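Local coordinates for protein fatty acid synthase 1, isoform A (Drosophila melanogaster, PDB 6FN6) that probably makes long-chain saturated fatty acids from acetyl-CoA and malonyl-CoA with NADPH, this chain being its dehydratase, enoylreductase and ketoreductase region, at residues Gly934-Glu939 and Ile1057-Val1062; Leu967-Trp972 and Val977-Asp982; Asn998-Ala1003 and Arg1047-Glu1052. All coordinates share one frame; numbering follows the deposited sequence.

Interaction 1 (Gly934-Glu939 and Ile1057-Val1062)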
# COMPACT_ATOMS: atom_id res chain seq x y z
N GLY A 934 49.62 -17.38 -5.15
CA GLY A 934 49.90 -16.43 -4.09
C GLY A 934 48.91 -15.28 -4.14
O GLY A 934 48.10 -15.19 -5.07
N GLY A 935 48.94 -14.42 -3.14
CA GLY A 935 48.04 -13.28 -3.08
C GLY A 935 48.03 -12.47 -4.36
O GLY A 935 46.99 -12.27 -4.98
N PHE A 936 49.21 -12.00 -4.75
CA PHE A 936 49.38 -11.23 -5.98
C PHE A 936 48.85 -12.00 -7.19
O PHE A 936 48.10 -11.45 -8.00
CB PHE A 936 50.87 -10.89 -6.18
CG PHE A 936 51.12 -9.86 -7.24
CD1 PHE A 936 51.10 -10.20 -8.58
CD2 PHE A 936 51.38 -8.54 -6.89
CE1 PHE A 936 51.33 -9.24 -9.56
CE2 PHE A 936 51.61 -7.58 -7.86
CZ PHE A 936 51.59 -7.94 -9.19
N GLY A 937 49.26 -13.25 -7.31
CA GLY A 937 48.89 -14.08 -8.45
C GLY A 937 47.39 -14.22 -8.67
O GLY A 937 46.92 -14.15 -9.80
N LEU A 938 46.65 -14.44 -7.59
CA LEU A 938 45.21 -14.61 -7.67
C LEU A 938 44.52 -13.38 -8.24
O LEU A 938 43.67 -13.48 -9.13
CB LEU A 938 44.64 -14.95 -6.30
CG LEU A 938 45.09 -16.30 -5.73
CD1 LEU A 938 44.63 -16.45 -4.29
CD2 LEU A 938 44.58 -17.45 -6.58
N GLU A 939 44.89 -12.21 -7.74
CA GLU A 939 44.25 -10.97 -8.18
C GLU A 939 44.69 -10.61 -9.60
O GLU A 939 43.93 -9.99 -10.35
CB GLU A 939 44.57 -9.84 -7.21
CG GLU A 939 44.09 -10.10 -5.78
CD GLU A 939 42.62 -10.50 -5.71
OE1 GLU A 939 42.31 -11.51 -5.03
OE2 GLU A 939 41.79 -9.81 -6.33
N ILE A 1057 56.53 -10.97 -18.50
CA ILE A 1057 56.61 -9.96 -17.45
C ILE A 1057 57.12 -10.57 -16.15
O ILE A 1057 56.73 -11.67 -15.78
CB ILE A 1057 55.24 -9.27 -17.25
CG1 ILE A 1057 54.79 -8.64 -18.57
CG2 ILE A 1057 55.32 -8.22 -16.14
CD1 ILE A 1057 53.41 -8.04 -18.54
N CYS A 1058 58.01 -9.84 -15.48
CA CYS A 1058 58.56 -10.24 -14.20
C CYS A 1058 58.24 -9.20 -13.13
O CYS A 1058 58.68 -8.05 -13.23
CB CYS A 1058 60.08 -10.43 -14.30
SG CYS A 1058 60.64 -11.63 -15.54
N PHE A 1059 57.47 -9.58 -12.12
CA PHE A 1059 57.13 -8.67 -11.02
C PHE A 1059 58.04 -8.86 -9.81
O PHE A 1059 58.51 -9.96 -9.54
CB PHE A 1059 55.67 -8.87 -10.59
CG PHE A 1059 54.67 -8.51 -11.66
CD1 PHE A 1059 54.22 -7.21 -11.78
CD2 PHE A 1059 54.20 -9.47 -12.53
CE1 PHE A 1059 53.31 -6.87 -12.76
CE2 PHE A 1059 53.28 -9.14 -13.51
CZ PHE A 1059 52.84 -7.83 -13.63
N SER A 1060 58.26 -7.77 -9.08
CA SER A 1060 59.10 -7.79 -7.88
C SER A 1060 59.12 -6.43 -7.20
O SER A 1060 58.58 -5.45 -7.73
CB SER A 1060 60.52 -8.23 -8.22
OG SER A 1060 61.07 -7.41 -9.24
N SER A 1061 59.74 -6.37 -6.02
CA SER A 1061 59.94 -5.11 -5.30
C SER A 1061 61.42 -4.72 -5.32
O SER A 1061 62.28 -5.56 -5.58
CB SER A 1061 59.44 -5.23 -3.86
OG SER A 1061 59.57 -4.00 -3.17
N VAL A 1062 61.70 -3.46 -5.03
CA VAL A 1062 63.07 -2.95 -5.03
C VAL A 1062 63.82 -3.45 -3.80
O VAL A 1062 63.24 -3.60 -2.72
CB VAL A 1062 63.09 -1.41 -5.09
CG1 VAL A 1062 64.53 -0.89 -5.13
CG2 VAL A 1062 62.31 -0.91 -6.29
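In the Rossmann fold of the ketoreductase domain, F936 at the start of helix 935-946 packs against F1059 of strand 1055-1060. The helix follows a glycine-rich turn in which G934, at the N-cap position, and G937 fit a GxGxxG pattern, consistent with the dinucleotide-binding turn of such folds. L938 N returns a bond of 3.0 Å to G934 O in the first turn.

The contact itself is purely aromatic. The F936 ring, with CG anti to the backbone N (chi1 -167°), reaches out from the helix and sets its far end over one face of F1059. The ring planes are inclined at 48° and the centroids lie 5.1 Å apart, an oblique pairing. L1011 of strand 1005-1011 and M1149 of helix 1144-1154 touch both rings, tying the pair to the sheet and to a later helix. An alanine in place of F1059 would remove the ring on which F936 rests, and is likely to open a gap beside L1011 and M1149 and leave the F936 ring less firmly held. Within the pair, F936 CE1 stands above the centre of the F1059 ring, while F936 CZ comes to 3.8 Å from F1059 CD1.

Interaction 2 (Leu967-Trp972 and Val977-Asp982)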
# COMPACT_ATOMS: atom_id res chain seq x y z
N LEU A 967 38.03 -20.84 -3.82
CA LEU A 967 36.91 -19.97 -4.13
C LEU A 967 37.10 -19.28 -5.48
O LEU A 967 36.22 -19.31 -6.34
CB LEU A 967 36.72 -18.92 -3.03
CG LEU A 967 35.66 -17.84 -3.26
CD1 LEU A 967 34.29 -18.46 -3.51
CD2 LEU A 967 35.61 -16.88 -2.09
N MET A 968 38.26 -18.65 -5.66
CA MET A 968 38.55 -17.92 -6.88
C MET A 968 38.56 -18.85 -8.09
O MET A 968 38.08 -18.49 -9.17
CB MET A 968 39.89 -17.20 -6.76
CG MET A 968 39.89 -16.05 -5.76
SD MET A 968 38.58 -14.83 -6.03
CE MET A 968 38.91 -14.34 -7.72
N ILE A 969 39.10 -20.05 -7.91
CA ILE A 969 39.16 -21.02 -8.99
C ILE A 969 37.73 -21.43 -9.36
O ILE A 969 37.39 -21.52 -10.54
CB ILE A 969 40.02 -22.24 -8.59
CG1 ILE A 969 41.47 -21.81 -8.37
CG2 ILE A 969 39.95 -23.33 -9.66
CD1 ILE A 969 42.35 -22.85 -7.71
N ARG A 970 36.91 -21.66 -8.34
CA ARG A 970 35.51 -22.03 -8.57
C ARG A 970 34.80 -20.92 -9.34
O ARG A 970 34.06 -21.19 -10.29
CB ARG A 970 34.79 -22.29 -7.24
CG ARG A 970 33.37 -22.79 -7.43
CD ARG A 970 32.70 -23.15 -6.11
NE ARG A 970 32.46 -21.99 -5.27
CZ ARG A 970 31.48 -21.11 -5.47
NH1 ARG A 970 30.66 -21.24 -6.50
NH2 ARG A 970 31.34 -20.08 -4.64
N ARG A 971 35.03 -19.68 -8.94
CA ARG A 971 34.41 -18.53 -9.59
C ARG A 971 34.87 -18.40 -11.04
O ARG A 971 34.06 -18.09 -11.93
CB ARG A 971 34.71 -17.25 -8.82
CG ARG A 971 34.00 -17.16 -7.47
CD ARG A 971 34.33 -15.86 -6.75
NE ARG A 971 33.47 -15.65 -5.59
CZ ARG A 971 33.75 -14.82 -4.59
NH1 ARG A 971 34.87 -14.11 -4.60
NH2 ARG A 971 32.90 -14.69 -3.58
N TRP A 972 36.15 -18.64 -11.29
CA TRP A 972 36.69 -18.54 -12.65
C TRP A 972 36.15 -19.66 -13.52
O TRP A 972 35.85 -19.46 -14.70
CB TRP A 972 38.22 -18.57 -12.63
CG TRP A 972 38.84 -17.39 -11.95
CD1 TRP A 972 38.34 -16.12 -11.89
CD2 TRP A 972 40.07 -17.37 -11.22
NE1 TRP A 972 39.19 -15.31 -11.17
CE2 TRP A 972 40.26 -16.06 -10.75
CE3 TRP A 972 41.03 -18.34 -10.92
CZ2 TRP A 972 41.37 -15.69 -9.99
CZ3 TRP A 972 42.13 -17.97 -10.18
CH2 TRP A 972 42.29 -16.66 -9.72
N VAL A 977 36.14 -20.34 -17.34
CA VAL A 977 37.59 -20.28 -17.52
C VAL A 977 38.22 -21.64 -17.24
O VAL A 977 37.87 -22.32 -16.28
CB VAL A 977 38.22 -19.19 -16.63
CG1 VAL A 977 39.75 -19.20 -16.75
CG2 VAL A 977 37.67 -17.83 -16.98
N LYS A 978 39.16 -22.02 -18.10
CA LYS A 978 39.92 -23.25 -17.91
C LYS A 978 41.12 -22.98 -17.00
O LYS A 978 42.05 -22.26 -17.38
CB LYS A 978 40.38 -23.80 -19.26
CG LYS A 978 41.27 -25.03 -19.17
CD LYS A 978 40.51 -26.24 -18.64
CE LYS A 978 41.42 -27.45 -18.52
NZ LYS A 978 40.70 -28.65 -18.04
N VAL A 979 41.08 -23.55 -15.80
CA VAL A 979 42.14 -23.35 -14.83
C VAL A 979 42.94 -24.63 -14.67
O VAL A 979 42.39 -25.70 -14.41
CB VAL A 979 41.58 -22.90 -13.47
CG1 VAL A 979 42.71 -22.53 -12.52
CG2 VAL A 979 40.62 -21.73 -13.66
N VAL A 980 44.26 -24.52 -14.83
CA VAL A 980 45.15 -25.64 -14.63
C VAL A 980 46.14 -25.29 -13.53
O VAL A 980 46.79 -24.25 -13.59
CB VAL A 980 45.88 -26.02 -15.94
CG1 VAL A 980 46.91 -27.10 -15.70
CG2 VAL A 980 44.89 -26.46 -17.00
N ILE A 981 46.24 -26.16 -12.53
CA ILE A 981 47.26 -26.03 -11.50
C ILE A 981 48.40 -26.98 -11.83
O ILE A 981 48.25 -28.20 -11.76
CB ILE A 981 46.70 -26.34 -10.09
CG1 ILE A 981 45.40 -25.57 -9.83
CG2 ILE A 981 47.73 -26.03 -9.02
CD1 ILE A 981 45.56 -24.06 -9.82
N ASP A 982 49.55 -26.42 -12.21
CA ASP A 982 50.72 -27.23 -12.54
C ASP A 982 51.65 -27.30 -11.34
O ASP A 982 52.21 -26.29 -10.92
CB ASP A 982 51.46 -26.68 -13.75
CG ASP A 982 52.51 -27.63 -14.28
OD1 ASP A 982 53.22 -28.25 -13.46
OD2 ASP A 982 52.63 -27.76 -15.52
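I969 and W972, one turn apart on helix 963-974, meet V977, V979 and I981 through aliphatic carbons. I969 uses both of its branches. Its CG2 methyl lies 4.1 Å from V979 CG1, while its other branch, extended, carries CD1 to 4.0 Å from I981 CD1. I981 answers with a folded chain that brings its own CD1 nearer the helix. From W972 it is CB that does the touching, 4.0 Å from V977 CB and 4.1 Å from V979 CG2; this last methyl also sits at the edge of the indole, near its plane.

These residues belong to the beta-alpha-beta unit of strand 951-955, helix 963-974 and strand 978-982 in the Rossmann fold of the ketoreductase domain. Helix and edge strand run roughly antiparallel, at 146°, their segment axes coming to 8.7 Å at closest approach.

The polar link is a backbone one at the turn between them: V977 N donates to W972 O at 2.8 Å, with an N-H...O angle of 150°.

The indole leads away from the strand. With CG beside the backbone N (chi1 -65°), the ring lies back against its own helix, with M968 O over one face, toward its rim, and NE1 bonds to N942 OD1 of helix 935-946. On the helix side turned from V979, charged groups reach the dehydratase portion: R971 NH2 forms a salt bridge with E137, and R970 NE bonds to T157 OG1.

Interaction 3 (Asn998-Ala1003 and Arg1047-Glu1052)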
# COMPACT_ATOMS: atom_id res chain seq x y z
N ASN A 998 53.08 -28.24 -22.43
CA ASN A 998 51.73 -28.63 -22.05
C ASN A 998 50.79 -27.44 -22.21
O ASN A 998 49.75 -27.54 -22.84
CB ASN A 998 51.68 -29.16 -20.62
CG ASN A 998 52.34 -30.52 -20.47
OD1 ASN A 998 53.11 -30.74 -19.54
ND2 ASN A 998 52.01 -31.44 -21.37
N SER A 999 51.20 -26.30 -21.65
CA SER A 999 50.38 -25.10 -21.68
C SER A 999 50.04 -24.71 -23.11
O SER A 999 48.93 -24.28 -23.40
CB SER A 999 51.10 -23.95 -20.97
OG SER A 999 51.31 -24.25 -19.61
N ASN A 1000 51.02 -24.86 -24.00
CA ASN A 1000 50.85 -24.46 -25.39
C ASN A 1000 49.83 -25.37 -26.07
O ASN A 1000 49.06 -24.93 -26.92
CB ASN A 1000 52.18 -24.50 -26.14
CG ASN A 1000 52.29 -23.41 -27.19
OD1 ASN A 1000 51.83 -22.29 -26.99
ND2 ASN A 1000 52.88 -23.75 -28.33
N LYS A 1001 49.84 -26.65 -25.71
CA LYS A 1001 48.91 -27.62 -26.29
C LYS A 1001 47.48 -27.40 -25.81
O LYS A 1001 46.53 -27.68 -26.54
CB LYS A 1001 49.35 -29.05 -25.96
CG LYS A 1001 50.64 -29.49 -26.65
CD LYS A 1001 50.50 -29.54 -28.16
CE LYS A 1001 51.82 -29.94 -28.83
NZ LYS A 1001 52.18 -31.37 -28.60
N LEU A 1002 47.32 -26.92 -24.58
CA LEU A 1002 46.01 -26.51 -24.10
C LEU A 1002 45.49 -25.39 -24.99
O LEU A 1002 44.41 -25.49 -25.59
CB LEU A 1002 46.07 -26.04 -22.64
CG LEU A 1002 44.73 -25.58 -22.04
CD1 LEU A 1002 43.73 -26.72 -22.00
CD2 LEU A 1002 44.93 -24.99 -20.65
N ALA A 1003 46.28 -24.33 -25.07
CA ALA A 1003 46.02 -23.21 -25.95
C ALA A 1003 47.32 -22.43 -26.10
O ALA A 1003 48.10 -22.35 -25.15
CB ALA A 1003 44.92 -22.32 -25.39
N ARG A 1047 61.03 -19.00 -26.32
CA ARG A 1047 61.47 -18.51 -27.62
C ARG A 1047 61.21 -19.55 -28.71
O ARG A 1047 60.89 -19.21 -29.84
CB ARG A 1047 62.96 -18.14 -27.60
CG ARG A 1047 63.31 -16.98 -26.69
CD ARG A 1047 64.80 -16.69 -26.74
NE ARG A 1047 65.22 -15.74 -25.71
CZ ARG A 1047 66.31 -14.97 -25.80
NH1 ARG A 1047 67.09 -15.04 -26.86
NH2 ARG A 1047 66.60 -14.14 -24.81
N ASP A 1048 61.37 -20.82 -28.35
CA ASP A 1048 61.21 -21.91 -29.30
C ASP A 1048 59.76 -22.40 -29.36
O ASP A 1048 59.22 -22.67 -30.43
CB ASP A 1048 62.12 -23.08 -28.94
CG ASP A 1048 63.59 -22.69 -28.93
OD1 ASP A 1048 63.99 -21.81 -29.71
OD2 ASP A 1048 64.36 -23.28 -28.13
N ILE A 1049 59.13 -22.50 -28.19
CA ILE A 1049 57.81 -23.11 -28.07
C ILE A 1049 56.70 -22.09 -28.32
O ILE A 1049 55.85 -22.29 -29.18
CB ILE A 1049 57.64 -23.75 -26.68
CG1 ILE A 1049 58.72 -24.80 -26.44
CG2 ILE A 1049 56.26 -24.38 -26.55
CD1 ILE A 1049 58.90 -25.18 -24.98
N CYS A 1050 56.71 -21.01 -27.55
CA CYS A 1050 55.62 -20.05 -27.57
C CYS A 1050 55.81 -19.04 -28.69
O CYS A 1050 56.45 -18.01 -28.51
CB CYS A 1050 55.53 -19.35 -26.22
SG CYS A 1050 55.49 -20.50 -24.84
N THR A 1051 55.23 -19.34 -29.85
CA THR A 1051 55.36 -18.47 -31.01
C THR A 1051 54.28 -17.39 -31.09
O THR A 1051 54.32 -16.53 -31.98
CB THR A 1051 55.34 -19.29 -32.31
OG1 THR A 1051 54.21 -20.18 -32.31
CG2 THR A 1051 56.61 -20.10 -32.43
N GLU A 1052 53.32 -17.42 -30.17
CA GLU A 1052 52.26 -16.41 -30.13
C GLU A 1052 52.30 -15.63 -28.82
O GLU A 1052 51.33 -14.97 -28.46
CB GLU A 1052 50.89 -17.05 -30.31
CG GLU A 1052 50.67 -17.71 -31.65
CD GLU A 1052 50.24 -16.72 -32.72
OE1 GLU A 1052 49.27 -15.97 -32.49
OE2 GLU A 1052 50.86 -16.71 -33.80
O HOH W 1 52.48 -19.29 -28.36
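The carboxamide of N1000 is the flat group here, and I1049 meets it from one side of its plane. I1049 CG2 stands above that side, displaced off the rim near CB and ND2, 3.9 Å from N1000 ND2 and 4.1 Å from N1000 CG, and the I1049 carbonyl oxygen lies on the same side, 3.4 Å from N1000 ND2. Placed anti to the backbone N, CG2 lies beside the carbonyl carbon, on the side of the residue that faces N1000. The two side chains slide past each other in opposite directions, and CG2 also lies alongside N1000 CB.

At the oxygen end the partners are different. N1000 OD1 accepts a hydrogen bond from V1005 N, where strand 1005-1011 begins, and this anchors the amide. A water also donates to N1000 OD1, a weak bond at 3.4 Å; the same water accepts from E1052 N at 2.7 Å, bridging the two segments. C1050, the first residue to leave helical geometry, brings its CA within 4.4 Å of N1000 OD1.

The contact thus joins the C-terminal ends of two helices of the ketoreductase Rossmann fold, 989-1002 and 1034-1049, just before each leads into its strand. I1049 also packs on L996 and E997 of helix 989-1002, while C1050 rests on L996 and on V1005 of strand 1005-1011, the parallel neighbour of strand 1055-1060.

All three contacts lie in the ketoreductase domain, and interactions 1 and 2 reach the same sheet, 1 at interior strand 1055-1060 and 2 at edge strand 978-982. Side chains meet through apolar groups in both, aromatic then aliphatic, with a backbone hydrogen bond added in 2; they touch where W972 CZ2 packs 3.3 Å from L938 O. Interaction 3 lies farther out, at helix ends, where an amide and a water join a single isoleucine methyl. It reaches interaction 2 through L1002, whose CD2 is 3.9 Å from V980 CG2, so strand 978-982 has helix 963-974 on one face and helix 989-1002 on the other. Interactions 1 and 3 stay apart, but helix 1034-1049 leads into strand 1055-1060.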